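Putative DD-carboxypeptidase TP_0574 (Treponema pallidum, PDB 1O75) is a penicillin-binding lipoprotein with zinc-dependent carboxypeptidase activity on synthetic depsipeptides and may lower the cross-linking of peptidoglycan. Local coordinates at residues Ser16-Trp21 with Gln27-Leu32; Asn185-Lys190 with Tyr322-Ala327; Val400-Lys403 with Ser407-Ala410. The protein carries 2 engineered substitutions. All blocks are in the same frame, centred on the assembly; numbering follows the deposited sequence.

Interaction 1 of 3, residues Ser16-Trp21 with Gln27-Leu32; sequences SYADYW and QSRDVL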
ATOM      1  N   SER B  16       0.928  10.591  30.940  1.00 26.77           N
ATOM      2  CA  SER B  16       0.856  11.563  29.874  1.00 28.45           C
ATOM      3  C   SER B  16       2.214  11.522  29.152  1.00 28.16           C
ATOM      4  O   SER B  16       3.189  11.008  29.686  1.00 26.72           O
ATOM      5  CB  SER B  16       0.668  12.952  30.452  1.00 29.95           C
ATOM      6  OG  SER B  16       1.846  13.352  31.129  1.00 31.11           O
ATOM      7  N   TYR B  17       2.277  12.066  27.947  1.00 28.47           N
ATOM      8  CA  TYR B  17       3.553  12.081  27.237  1.00 29.52           C
ATOM      9  C   TYR B  17       4.625  12.789  28.084  1.00 30.86           C
ATOM     10  O   TYR B  17       5.764  12.304  28.178  1.00 29.31           O
ATOM     11  CB  TYR B  17       3.400  12.782  25.892  1.00 26.93           C
ATOM     12  CG  TYR B  17       2.731  11.914  24.857  1.00 29.78           C
ATOM     13  CD1 TYR B  17       3.307  10.708  24.464  1.00 31.09           C
ATOM     14  CD2 TYR B  17       1.563  12.330  24.219  1.00 32.69           C
ATOM     15  CE1 TYR B  17       2.754   9.944  23.455  1.00 33.63           C
ATOM     16  CE2 TYR B  17       0.994  11.567  23.198  1.00 35.12           C
ATOM     17  CZ  TYR B  17       1.600  10.381  22.823  1.00 36.33           C
ATOM     18  OH  TYR B  17       1.057   9.633  21.800  1.00 41.62           O
ATOM     19  N   ALA B  18       4.273  13.916  28.702  1.00 28.17           N
ATOM     20  CA  ALA B  18       5.259  14.621  29.547  1.00 30.84           C
ATOM     21  C   ALA B  18       5.702  13.767  30.749  1.00 31.11           C
ATOM     22  O   ALA B  18       6.908  13.707  31.067  1.00 31.33           O
ATOM     23  CB  ALA B  18       4.701  15.957  30.018  1.00 31.19           C
ATOM     24  N   ASP B  19       4.750  13.104  31.410  1.00 31.02           N
ATOM     25  CA  ASP B  19       5.065  12.234  32.554  1.00 30.90           C
ATOM     26  C   ASP B  19       6.017  11.122  32.125  1.00 31.05           C
ATOM     27  O   ASP B  19       6.900  10.697  32.886  1.00 28.76           O
ATOM     28  CB  ASP B  19       3.830  11.491  33.103  1.00 36.19           C
ATOM     29  CG  ASP B  19       2.793  12.397  33.750  1.00 42.24           C
ATOM     30  OD1 ASP B  19       3.171  13.370  34.439  1.00 38.60           O
ATOM     31  OD2 ASP B  19       1.578  12.079  33.578  1.00 46.95           O
ATOM     32  N   TYR B  20       5.794  10.588  30.930  1.00 27.61           N
ATOM     33  CA  TYR B  20       6.621   9.480  30.451  1.00 27.74           C
ATOM     34  C   TYR B  20       8.045   9.916  30.083  1.00 26.35           C
ATOM     35  O   TYR B  20       9.021   9.293  30.479  1.00 27.00           O
ATOM     36  CB  TYR B  20       5.970   8.827  29.209  1.00 25.72           C
ATOM     37  CG  TYR B  20       6.707   7.607  28.698  1.00 25.81           C
ATOM     38  CD1 TYR B  20       7.838   7.729  27.876  1.00 26.27           C
ATOM     39  CD2 TYR B  20       6.343   6.333  29.119  1.00 26.31           C
ATOM     40  CE1 TYR B  20       8.578   6.618  27.508  1.00 23.58           C
ATOM     41  CE2 TYR B  20       7.088   5.213  28.756  1.00 26.17           C
ATOM     42  CZ  TYR B  20       8.199   5.364  27.957  1.00 24.81           C
ATOM     43  OH  TYR B  20       8.937   4.261  27.615  1.00 25.66           O
ATOM     44  N   TRP B  21       8.148  10.996  29.330  1.00 25.79           N
ATOM     45  CA  TRP B  21       9.450  11.417  28.843  1.00 27.55           C
ATOM     46  C   TRP B  21      10.315  12.185  29.836  1.00 26.71           C
ATOM     47  O   TRP B  21      11.521  12.261  29.664  1.00 27.14           O
ATOM     48  CB  TRP B  21       9.274  12.202  27.528  1.00 24.36           C
ATOM     49  CG  TRP B  21       8.947  11.302  26.348  1.00 26.64           C
ATOM     50  CD1 TRP B  21       7.726  11.170  25.707  1.00 24.38           C
ATOM     51  CD2 TRP B  21       9.826  10.343  25.731  1.00 26.37           C
ATOM     52  NE1 TRP B  21       7.803  10.175  24.747  1.00 26.73           N
ATOM     53  CE2 TRP B  21       9.074   9.655  24.740  1.00 25.88           C
ATOM     54  CE3 TRP B  21      11.177  10.000  25.916  1.00 26.27           C
ATOM     55  CZ2 TRP B  21       9.625   8.651  23.951  1.00 23.46           C
ATOM     56  CZ3 TRP B  21      11.726   8.988  25.113  1.00 22.99           C
ATOM     57  CH2 TRP B  21      10.949   8.333  24.149  1.00 25.63           C
ATOM     58  N   GLN B  27      14.514  15.430  32.568  1.00 31.04           N
ATOM     59  CA  GLN B  27      13.913  16.759  32.674  1.00 30.78           C
ATOM     60  C   GLN B  27      12.762  16.676  33.678  1.00 32.83           C
ATOM     61  O   GLN B  27      12.712  15.751  34.490  1.00 35.28           O
ATOM     62  CB  GLN B  27      13.372  17.200  31.311  1.00 32.93           C
ATOM     63  CG  GLN B  27      14.426  17.397  30.223  1.00 32.56           C
ATOM     64  CD  GLN B  27      15.338  18.568  30.511  1.00 32.80           C
ATOM     65  OE1 GLN B  27      14.964  19.496  31.242  1.00 30.72           O
ATOM     66  NE2 GLN B  27      16.543  18.547  29.921  1.00 32.22           N
ATOM     67  N   SER B  28      11.860  17.657  33.669  1.00 32.13           N
ATOM     68  CA  SER B  28      10.709  17.584  34.581  1.00 34.04           C
ATOM     69  C   SER B  28       9.449  17.670  33.726  1.00 34.96           C
ATOM     70  O   SER B  28       9.485  18.164  32.602  1.00 33.69           O
ATOM     71  CB  SER B  28      10.683  18.740  35.579  1.00 31.22           C
ATOM     72  OG  SER B  28      10.399  19.958  34.922  1.00 32.45           O
ATOM     73  N   ARG B  29       8.338  17.196  34.264  1.00 37.43           N
ATOM     74  CA  ARG B  29       7.093  17.255  33.511  1.00 40.04           C
ATOM     75  C   ARG B  29       6.792  18.676  33.042  1.00 39.14           C
ATOM     76  O   ARG B  29       6.502  18.906  31.865  1.00 38.60           O
ATOM     77  CB  ARG B  29       5.936  16.726  34.358  1.00 42.22           C
ATOM     78  CG  ARG B  29       4.584  16.804  33.648  1.00 48.33           C
ATOM     79  CD  ARG B  29       3.507  16.026  34.411  1.00 53.10           C
ATOM     80  NE  ARG B  29       3.446  16.440  35.805  1.00 56.14           N
ATOM     81  CZ  ARG B  29       3.205  17.687  36.190  1.00 58.76           C
ATOM     82  NH1 ARG B  29       3.000  18.625  35.278  1.00 61.19           N
ATOM     83  NH2 ARG B  29       3.184  18.003  37.478  1.00 60.24           N
ATOM     84  N   ASP B  30       6.914  19.641  33.947  1.00 38.55           N
ATOM     85  CA  ASP B  30       6.598  21.023  33.605  1.00 37.75           C
ATOM     86  C   ASP B  30       7.428  21.608  32.501  1.00 36.88           C
ATOM     87  O   ASP B  30       6.942  22.406  31.692  1.00 34.84           O
ATOM     88  CB  ASP B  30       6.655  21.895  34.861  1.00 43.91           C
ATOM     89  CG  ASP B  30       5.570  21.519  35.849  1.00 47.98           C
ATOM     90  OD1 ASP B  30       4.420  21.326  35.395  1.00 51.47           O
ATOM     91  OD2 ASP B  30       5.848  21.401  37.060  1.00 52.60           O
ATOM     92  N   VAL B  31       8.693  21.215  32.450  1.00 34.05           N
ATOM     93  CA  VAL B  31       9.567  21.686  31.387  1.00 32.91           C
ATOM     94  C   VAL B  31       9.147  21.067  30.048  1.00 31.72           C
ATOM     95  O   VAL B  31       9.371  21.649  28.987  1.00 31.85           O
ATOM     96  CB  VAL B  31      11.030  21.317  31.715  1.00 33.65           C
ATOM     97  CG1 VAL B  31      11.847  21.188  30.450  1.00 37.80           C
ATOM     98  CG2 VAL B  31      11.599  22.379  32.657  1.00 32.79           C
ATOM     99  N   LEU B  32       8.532  19.893  30.094  1.00 30.44           N
ATOM    100  CA  LEU B  32       8.109  19.237  28.857  1.00 31.82           C
ATOM    101  C   LEU B  32       6.695  19.662  28.401  1.00 34.55           C
ATOM    102  O   LEU B  32       6.189  19.199  27.368  1.00 32.89           O
ATOM    103  CB  LEU B  32       8.189  17.722  29.028  1.00 29.39           C
ATOM    104  CG  LEU B  32       9.597  17.149  29.248  1.00 27.22           C
ATOM    105  CD1 LEU B  32       9.531  15.629  29.211  1.00 27.31           C
ATOM    106  CD2 LEU B  32      10.544  17.685  28.175  1.00 28.37           C
TER

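Interaction 2 of 3, residues Asn185-Lys190 with Tyr322-Ala327; sequences NTNGLK and YRDVVA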
ATOM      1  N   ASN B 185      11.933  -7.445  36.377  1.00 43.20           N
ATOM      2  CA  ASN B 185      12.740  -7.708  35.188  1.00 42.66           C
ATOM      3  C   ASN B 185      12.085  -7.292  33.870  1.00 40.13           C
ATOM      4  O   ASN B 185      12.643  -7.538  32.804  1.00 39.86           O
ATOM      5  CB  ASN B 185      13.070  -9.196  35.106  1.00 45.66           C
ATOM      6  CG  ASN B 185      13.953  -9.661  36.246  1.00 50.00           C
ATOM      7  OD1 ASN B 185      13.787 -10.772  36.751  1.00 51.68           O
ATOM      8  ND2 ASN B 185      14.906  -8.817  36.651  1.00 49.88           N
ATOM      9  N   THR B 186      10.915  -6.671  33.948  1.00 37.34           N
ATOM     10  CA  THR B 186      10.177  -6.261  32.754  1.00 37.08           C
ATOM     11  C   THR B 186      10.898  -5.204  31.923  1.00 34.94           C
ATOM     12  O   THR B 186      11.354  -4.193  32.456  1.00 34.83           O
ATOM     13  CB  THR B 186       8.801  -5.726  33.144  1.00 37.07           C
ATOM     14  OG1 THR B 186       8.054  -6.785  33.759  1.00 37.56           O
ATOM     15  CG2 THR B 186       8.033  -5.206  31.902  1.00 36.70           C
ATOM     16  N   ASN B 187      10.987  -5.433  30.619  1.00 32.98           N
ATOM     17  CA  ASN B 187      11.656  -4.477  29.753  1.00 33.51           C
ATOM     18  C   ASN B 187      10.873  -3.178  29.676  1.00 32.90           C
ATOM     19  O   ASN B 187       9.703  -3.176  29.283  1.00 33.82           O
ATOM     20  CB  ASN B 187      11.822  -5.053  28.345  1.00 32.19           C
ATOM     21  CG  ASN B 187      12.597  -4.123  27.426  1.00 34.06           C
ATOM     22  OD1 ASN B 187      13.648  -3.593  27.804  1.00 32.34           O
ATOM     23  ND2 ASN B 187      12.099  -3.936  26.211  1.00 28.17           N
ATOM     24  N   GLY B 188      11.507  -2.068  30.055  1.00 31.92           N
ATOM     25  CA  GLY B 188      10.829  -0.783  29.975  1.00 28.75           C
ATOM     26  C   GLY B 188      10.223  -0.312  31.276  1.00 29.68           C
ATOM     27  O   GLY B 188       9.560   0.720  31.321  1.00 28.11           O
ATOM     28  N   LEU B 189      10.474  -1.062  32.342  1.00 30.35           N
ATOM     29  CA  LEU B 189       9.944  -0.738  33.665  1.00 31.26           C
ATOM     30  C   LEU B 189      10.389   0.636  34.125  1.00 31.15           C
ATOM     31  O   LEU B 189      11.580   0.935  34.089  1.00 30.35           O
ATOM     32  CB  LEU B 189      10.424  -1.779  34.681  1.00 31.55           C
ATOM     33  CG  LEU B 189       9.804  -1.731  36.086  1.00 34.71           C
ATOM     34  CD1 LEU B 189       8.395  -2.338  36.059  1.00 32.59           C
ATOM     35  CD2 LEU B 189      10.700  -2.523  37.056  1.00 33.16           C
ATOM     36  N   LYS B 190       9.442   1.468  34.551  1.00 30.94           N
ATOM     37  CA  LYS B 190       9.752   2.802  35.061  1.00 33.18           C
ATOM     38  C   LYS B 190       9.328   2.817  36.529  1.00 35.56           C
ATOM     39  O   LYS B 190       8.246   2.331  36.873  1.00 35.91           O
ATOM     40  CB  LYS B 190       8.988   3.891  34.301  1.00 31.93           C
ATOM     41  CG  LYS B 190       9.404   4.069  32.839  1.00 32.66           C
ATOM     42  CD  LYS B 190       8.398   4.974  32.146  1.00 36.75           C
ATOM     43  CE  LYS B 190       9.037   6.061  31.347  1.00 39.82           C
ATOM     44  NZ  LYS B 190       9.713   7.063  32.169  1.00 34.84           N
ATOM     45  N   TYR B 322       7.974  -6.683  24.604  1.00 30.00           N
ATOM     46  CA  TYR B 322       8.900  -6.949  23.521  1.00 28.17           C
ATOM     47  C   TYR B 322      10.272  -6.331  23.760  1.00 28.37           C
ATOM     48  O   TYR B 322      10.404  -5.288  24.405  1.00 28.45           O
ATOM     49  CB  TYR B 322       8.379  -6.377  22.193  1.00 28.38           C
ATOM     50  CG  TYR B 322       7.181  -7.096  21.618  1.00 27.39           C
ATOM     51  CD1 TYR B 322       5.893  -6.799  22.052  1.00 29.43           C
ATOM     52  CD2 TYR B 322       7.344  -8.084  20.644  1.00 27.55           C
ATOM     53  CE1 TYR B 322       4.767  -7.476  21.522  1.00 29.36           C
ATOM     54  CE2 TYR B 322       6.229  -8.771  20.104  1.00 27.97           C
ATOM     55  CZ  TYR B 322       4.951  -8.453  20.552  1.00 28.39           C
ATOM     56  OH  TYR B 322       3.855  -9.106  20.030  1.00 31.92           O
ATOM     57  N   ARG B 323      11.291  -6.978  23.217  0.52 28.93           N
ATOM     58  CA  ARG B 323      12.649  -6.480  23.322  0.52 29.38           C
ATOM     59  C   ARG B 323      12.661  -5.174  22.507  0.52 29.10           C
ATOM     60  O   ARG B 323      11.916  -5.045  21.529  0.52 26.66           O
ATOM     61  CB  ARG B 323      13.603  -7.516  22.718  0.52 32.76           C
ATOM     62  CG  ARG B 323      15.085  -7.276  22.986  0.52 38.62           C
ATOM     63  CD  ARG B 323      15.894  -8.561  22.783  0.52 42.26           C
ATOM     64  NE  ARG B 323      15.982  -8.966  21.380  0.52 46.24           N
ATOM     65  CZ  ARG B 323      15.655 -10.171  20.922  0.52 45.61           C
ATOM     66  NH1 ARG B 323      15.208 -11.099  21.751  0.52 47.40           N
ATOM     67  NH2 ARG B 323      15.790 -10.454  19.634  0.52 47.28           N
ATOM     68  N   ASP B 324      13.467  -4.197  22.916  1.00 27.67           N
ATOM     69  CA  ASP B 324      13.542  -2.931  22.169  1.00 27.51           C
ATOM     70  C   ASP B 324      14.008  -3.229  20.735  1.00 26.00           C
ATOM     71  O   ASP B 324      14.785  -4.148  20.501  1.00 26.98           O
ATOM     72  CB  ASP B 324      14.529  -1.946  22.817  1.00 26.49           C
ATOM     73  CG  ASP B 324      13.985  -1.289  24.094  1.00 28.16           C
ATOM     74  OD1 ASP B 324      12.847  -1.588  24.522  1.00 29.18           O
ATOM     75  OD2 ASP B 324      14.704  -0.452  24.681  1.00 26.66           O
ATOM     76  N   VAL B 325      13.515  -2.473  19.765  1.00 24.39           N
ATOM     77  CA  VAL B 325      13.954  -2.663  18.391  1.00 24.64           C
ATOM     78  C   VAL B 325      14.748  -1.419  18.058  1.00 25.04           C
ATOM     79  O   VAL B 325      14.196  -0.321  18.065  1.00 24.73           O
ATOM     80  CB  VAL B 325      12.768  -2.762  17.437  1.00 27.20           C
ATOM     81  CG1 VAL B 325      13.276  -2.820  15.991  1.00 26.54           C
ATOM     82  CG2 VAL B 325      11.934  -4.001  17.800  1.00 26.13           C
ATOM     83  N   VAL B 326      16.029  -1.582  17.752  1.00 26.06           N
ATOM     84  CA  VAL B 326      16.877  -0.431  17.472  1.00 25.34           C
ATOM     85  C   VAL B 326      17.195  -0.355  15.996  1.00 25.36           C
ATOM     86  O   VAL B 326      17.621  -1.338  15.400  1.00 27.16           O
ATOM     87  CB  VAL B 326      18.218  -0.503  18.282  1.00 25.21           C
ATOM     88  CG1 VAL B 326      19.072   0.728  18.009  1.00 24.18           C
ATOM     89  CG2 VAL B 326      17.923  -0.596  19.783  1.00 27.83           C
ATOM     90  N   ALA B 327      17.024   0.825  15.416  1.00 23.42           N
ATOM     91  CA  ALA B 327      17.306   1.017  13.997  1.00 25.85           C
ATOM     92  C   ALA B 327      18.141   2.265  13.771  1.00 26.23           C
ATOM     93  O   ALA B 327      17.836   3.323  14.317  1.00 24.50           O
ATOM     94  CB  ALA B 327      15.990   1.127  13.211  1.00 27.27           C
TER
HETATM   95  O   HOH W   1      15.180  -4.434  25.115  1.00 26.75           O

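Interaction 3 of 3, residues Val400-Lys403 with Ser407-Ala410; sequences VRFK and SVRA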
ATOM      1  N   VAL B 400      13.008  14.653  -7.445  1.00 45.33           N
ATOM      2  CA  VAL B 400      14.406  14.420  -7.763  1.00 44.63           C
ATOM      3  C   VAL B 400      15.126  13.906  -6.534  1.00 44.60           C
ATOM      4  O   VAL B 400      15.138  14.562  -5.497  1.00 44.45           O
ATOM      5  CB  VAL B 400      15.106  15.710  -8.228  1.00 43.67           C
ATOM      6  CG1 VAL B 400      16.585  15.441  -8.476  1.00 42.54           C
ATOM      7  CG2 VAL B 400      14.435  16.222  -9.495  1.00 44.01           C
ATOM      8  N   ARG B 401      15.701  12.717  -6.647  1.00 45.17           N
ATOM      9  CA  ARG B 401      16.456  12.135  -5.550  1.00 46.51           C
ATOM     10  C   ARG B 401      17.944  12.339  -5.820  1.00 47.41           C
ATOM     11  O   ARG B 401      18.458  11.921  -6.860  1.00 47.64           O
ATOM     12  CB  ARG B 401      16.150  10.641  -5.419  1.00 46.38           C
ATOM     13  CG  ARG B 401      14.791  10.350  -4.797  1.00 46.97           C
ATOM     14  CD  ARG B 401      14.584   8.864  -4.601  1.00 47.60           C
ATOM     15  NE  ARG B 401      14.349   8.170  -5.862  1.00 46.69           N
ATOM     16  CZ  ARG B 401      13.196   8.184  -6.529  1.00 46.73           C
ATOM     17  NH1 ARG B 401      12.154   8.857  -6.057  1.00 44.22           N
ATOM     18  NH2 ARG B 401      13.091   7.528  -7.679  1.00 44.58           N
ATOM     19  N   PHE B 402      18.626  13.009  -4.899  1.00 47.86           N
ATOM     20  CA  PHE B 402      20.059  13.234  -5.046  1.00 48.36           C
ATOM     21  C   PHE B 402      20.809  12.181  -4.243  1.00 49.63           C
ATOM     22  O   PHE B 402      20.233  11.475  -3.411  1.00 49.46           O
ATOM     23  CB  PHE B 402      20.460  14.617  -4.538  1.00 46.57           C
ATOM     24  CG  PHE B 402      19.637  15.734  -5.102  1.00 47.36           C
ATOM     25  CD1 PHE B 402      18.550  16.238  -4.396  1.00 47.19           C
ATOM     26  CD2 PHE B 402      19.964  16.304  -6.331  1.00 48.41           C
ATOM     27  CE1 PHE B 402      17.799  17.297  -4.900  1.00 47.88           C
ATOM     28  CE2 PHE B 402      19.219  17.363  -6.849  1.00 48.17           C
ATOM     29  CZ  PHE B 402      18.135  17.863  -6.131  1.00 49.08           C
ATOM     30  N   LYS B 403      22.104  12.086  -4.492  1.00 50.14           N
ATOM     31  CA  LYS B 403      22.939  11.127  -3.802  1.00 52.37           C
ATOM     32  C   LYS B 403      23.342  11.621  -2.412  1.00 50.66           C
ATOM     33  O   LYS B 403      23.370  10.848  -1.456  1.00 51.23           O
ATOM     34  CB  LYS B 403      24.198  10.869  -4.628  1.00 55.30           C
ATOM     35  CG  LYS B 403      24.993   9.649  -4.212  1.00 59.85           C
ATOM     36  CD  LYS B 403      26.291   9.601  -5.008  1.00 64.28           C
ATOM     37  CE  LYS B 403      26.986   8.261  -4.889  1.00 66.13           C
ATOM     38  NZ  LYS B 403      28.218   8.252  -5.726  1.00 67.47           N
ATOM     39  N   SER B 407      15.650  14.403  -1.004  1.00 42.11           N
ATOM     40  CA  SER B 407      14.972  14.541  -2.280  1.00 43.03           C
ATOM     41  C   SER B 407      14.227  15.871  -2.383  1.00 44.51           C
ATOM     42  O   SER B 407      13.948  16.530  -1.380  1.00 41.77           O
ATOM     43  CB  SER B 407      14.002  13.379  -2.475  1.00 40.39           C
ATOM     44  OG  SER B 407      13.119  13.300  -1.378  1.00 42.61           O
ATOM     45  N   VAL B 408      13.912  16.260  -3.612  1.00 47.24           N
ATOM     46  CA  VAL B 408      13.191  17.497  -3.862  1.00 50.31           C
ATOM     47  C   VAL B 408      12.074  17.227  -4.853  1.00 52.29           C
ATOM     48  O   VAL B 408      12.247  16.454  -5.792  1.00 51.75           O
ATOM     49  CB  VAL B 408      14.126  18.570  -4.459  1.00 50.60           C
ATOM     50  CG1 VAL B 408      13.314  19.688  -5.080  1.00 53.21           C
ATOM     51  CG2 VAL B 408      15.021  19.134  -3.371  1.00 52.18           C
ATOM     52  N   ARG B 409      10.912  17.828  -4.635  1.00 55.03           N
ATOM     53  CA  ARG B 409       9.838  17.652  -5.595  1.00 59.47           C
ATOM     54  C   ARG B 409       9.282  19.007  -6.001  1.00 61.33           C
ATOM     55  O   ARG B 409       9.160  19.921  -5.179  1.00 61.57           O
ATOM     56  CB  ARG B 409       8.735  16.728  -5.065  1.00 60.64           C
ATOM     57  CG  ARG B 409       8.140  17.080  -3.736  1.00 63.64           C
ATOM     58  CD  ARG B 409       6.960  16.148  -3.459  1.00 66.05           C
ATOM     59  NE  ARG B 409       7.322  14.732  -3.536  1.00 66.46           N
ATOM     60  CZ  ARG B 409       6.443  13.736  -3.469  1.00 67.18           C
ATOM     61  NH1 ARG B 409       5.148  13.996  -3.330  1.00 67.17           N
ATOM     62  NH2 ARG B 409       6.850  12.479  -3.536  1.00 66.36           N
ATOM     63  N   ALA B 410       8.976  19.137  -7.285  1.00 62.84           N
ATOM     64  CA  ALA B 410       8.461  20.385  -7.820  1.00 65.13           C
ATOM     65  C   ALA B 410       7.298  20.181  -8.789  1.00 66.28           C
ATOM     66  O   ALA B 410       7.089  19.088  -9.319  1.00 65.96           O
ATOM     67  CB  ALA B 410       9.590  21.137  -8.516  1.00 65.38           C
TER

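Interaction 1 of 3, residues Ser16-Trp21 with Gln27-Leu32
Asp19 faces two ways, one carboxylate oxygen turned back to Ser16 at the start of its own helix and the other toward Arg29 across the contact. OD1 of Asp19 lies 3.4 Å from NE of Arg29, at the edge of the guanidinium and near its plane. This salt bridge is placed with less certainty, because OD1 is modelled too close to the arginine chain. The two side chains run alongside each other in the same direction, yet their carboxylate and guanidinium planes are 84° apart, so the groups do not meet as a flat, two-pronged pair. NH1 of Arg29 turns to OD1 of Asp30, 3.1 Å away, in a salt bridge with a weak, bent hydrogen bond (123°) that extends the charge network.

The second carboxylate oxygen belongs to a capping box that starts helix 17-25. Ser16 OG takes the N-H of Asp19 at 2.9 Å, and Asp19 OD2 takes the N-H of Ser16 at 3.1 Å. With CG beside its own backbone N (chi1 -67°), the carboxylate folds back over the first turn to make that return bond.

Below the charges the contact is apolar. Ala18 CB packs on Arg29 CG at 3.7 Å, the methylene stem of the arginine lying over the small residue, and also approaches Leu32 CB at 4.0 Å. Leu32 pushes CD1 further along the helix, 3.8 Å from Trp21 CB and close to the backbone of the same turn. The Trp21 indole leads away from this leucine, toward Phe50 and strand 255-262, while one of its faces takes the rim of the Tyr20 ring.

Interaction 2 of 3, residues Asn185-Lys190 with Tyr322-Ala327
Asn187 reaches from a type II beta turn, Thr186 to Leu189, and its amide nitrogen ND2 makes two diverging hydrogen bonds to the 322-327 segment. One runs to the backbone O of Tyr322 at 2.8 Å, bent to 141° at the hydrogen and tilted from the carbonyl plane. The other, 3.0 Å long, goes to OD1 of Asp324, which is approached from above its carboxylate, 52° out of the plane. Holding ND2 from two directions limits rotation of the amide, and the acceptors show which end of it is the nitrogen.

CG of Asn187 stands anti to the backbone N (chi1 -176°), which extends the side chain from the turn toward the chain leading into strand 325-331. The amide oxygen has its own protein partner, the N-H of Ser204. Asp324 is positioned in turn by Arg201, which forms a salt bridge with OD2, while OD1 is the oxygen that accepts from Asn187.

Further back, Gly188 takes the third position of the turn with a positive phi that suits glycine. Gly188 and Leu189 both bond to Lys202, forming a G1 beta bulge that ties the turn to the neighbouring chain. A water completes the link between the segments: it accepts from the backbone N of Asp324 at 2.8 Å and donates weakly to Asn187 OD1 at 3.2 Å.

Interaction 3 of 3, residues Val400-Lys403 with Ser407-Ala410
Phe402 folds back so that its ring covers Val400 and turns an edge to Val408, just after strand 396-401 ends. From CB, with CG set beside the backbone N (chi1 -51°), the side chain swings toward the partner strand. CD1 is the first ring atom to come near it, 4.5 Å from CA of Ser407, in an oblique approach. One step further out, CE1 meets Val408: CG2 lies 3.7 Å away in the plane of the ring, at its edge, and CB of the same valine follows at 3.9 Å. On the far rim, CZ and CE2 pass over CG1 of Val400, which stands 3.6 Å from the plane of the ring. One face and one edge of the phenyl are thus occupied by valines from the two paired strands, and the Phe402 ring also meets that of Tyr335.

The backbones beneath are joined at an antiparallel hydrogen-bonded pair. Val400 N donates to Val408 O at 2.6 Å, a short bond, nearly straight at the hydrogen (174°). Val408 N returns to Val400 O at 2.8 Å. That carbonyl oxygen also receives a CA-H contact from Ser407 CA at 3.2 Å, a second, weaker approach.

Val400 and Val408 put their side chains on the same face of the sheet, whereas Arg401 points away from the partner strand, touching it through CG against Ser407 CB at 3.9 Å. Its guanidinium is engaged by Asp364, Asp376 and Glu399, a cluster of acids likely to offset its charge, and its chain packs on Ser87 of the second subunit. The arrangement is that of a beta hairpin, strands 396-401 and 408-412, whose second strand is outermost within the chain in a four-stranded antiparallel sheet.

In the fold
The three contacts hold different elements. Interaction 1 joins the start of a helix to the loop that follows it, and interaction 3 pairs neighbouring strands of a hairpin; both are local and largely buried. Interaction 2 is partly buried and bridges parts of the chain 132 residues apart. Its bonds are made by one side-chain amide and a water, whereas interaction 3 relies on backbone pairing under valines and a phenyl ring, and interaction 1 packs alanine and leucine beside an Asp-Arg pair. Interactions 1 and 2 touch, Lys190 NZ probably donating to Tyr20 O at 2.9 Å. Interaction 3 lies apart, about 18 Å from interaction 2 between nearest atoms, and approaches the second subunit.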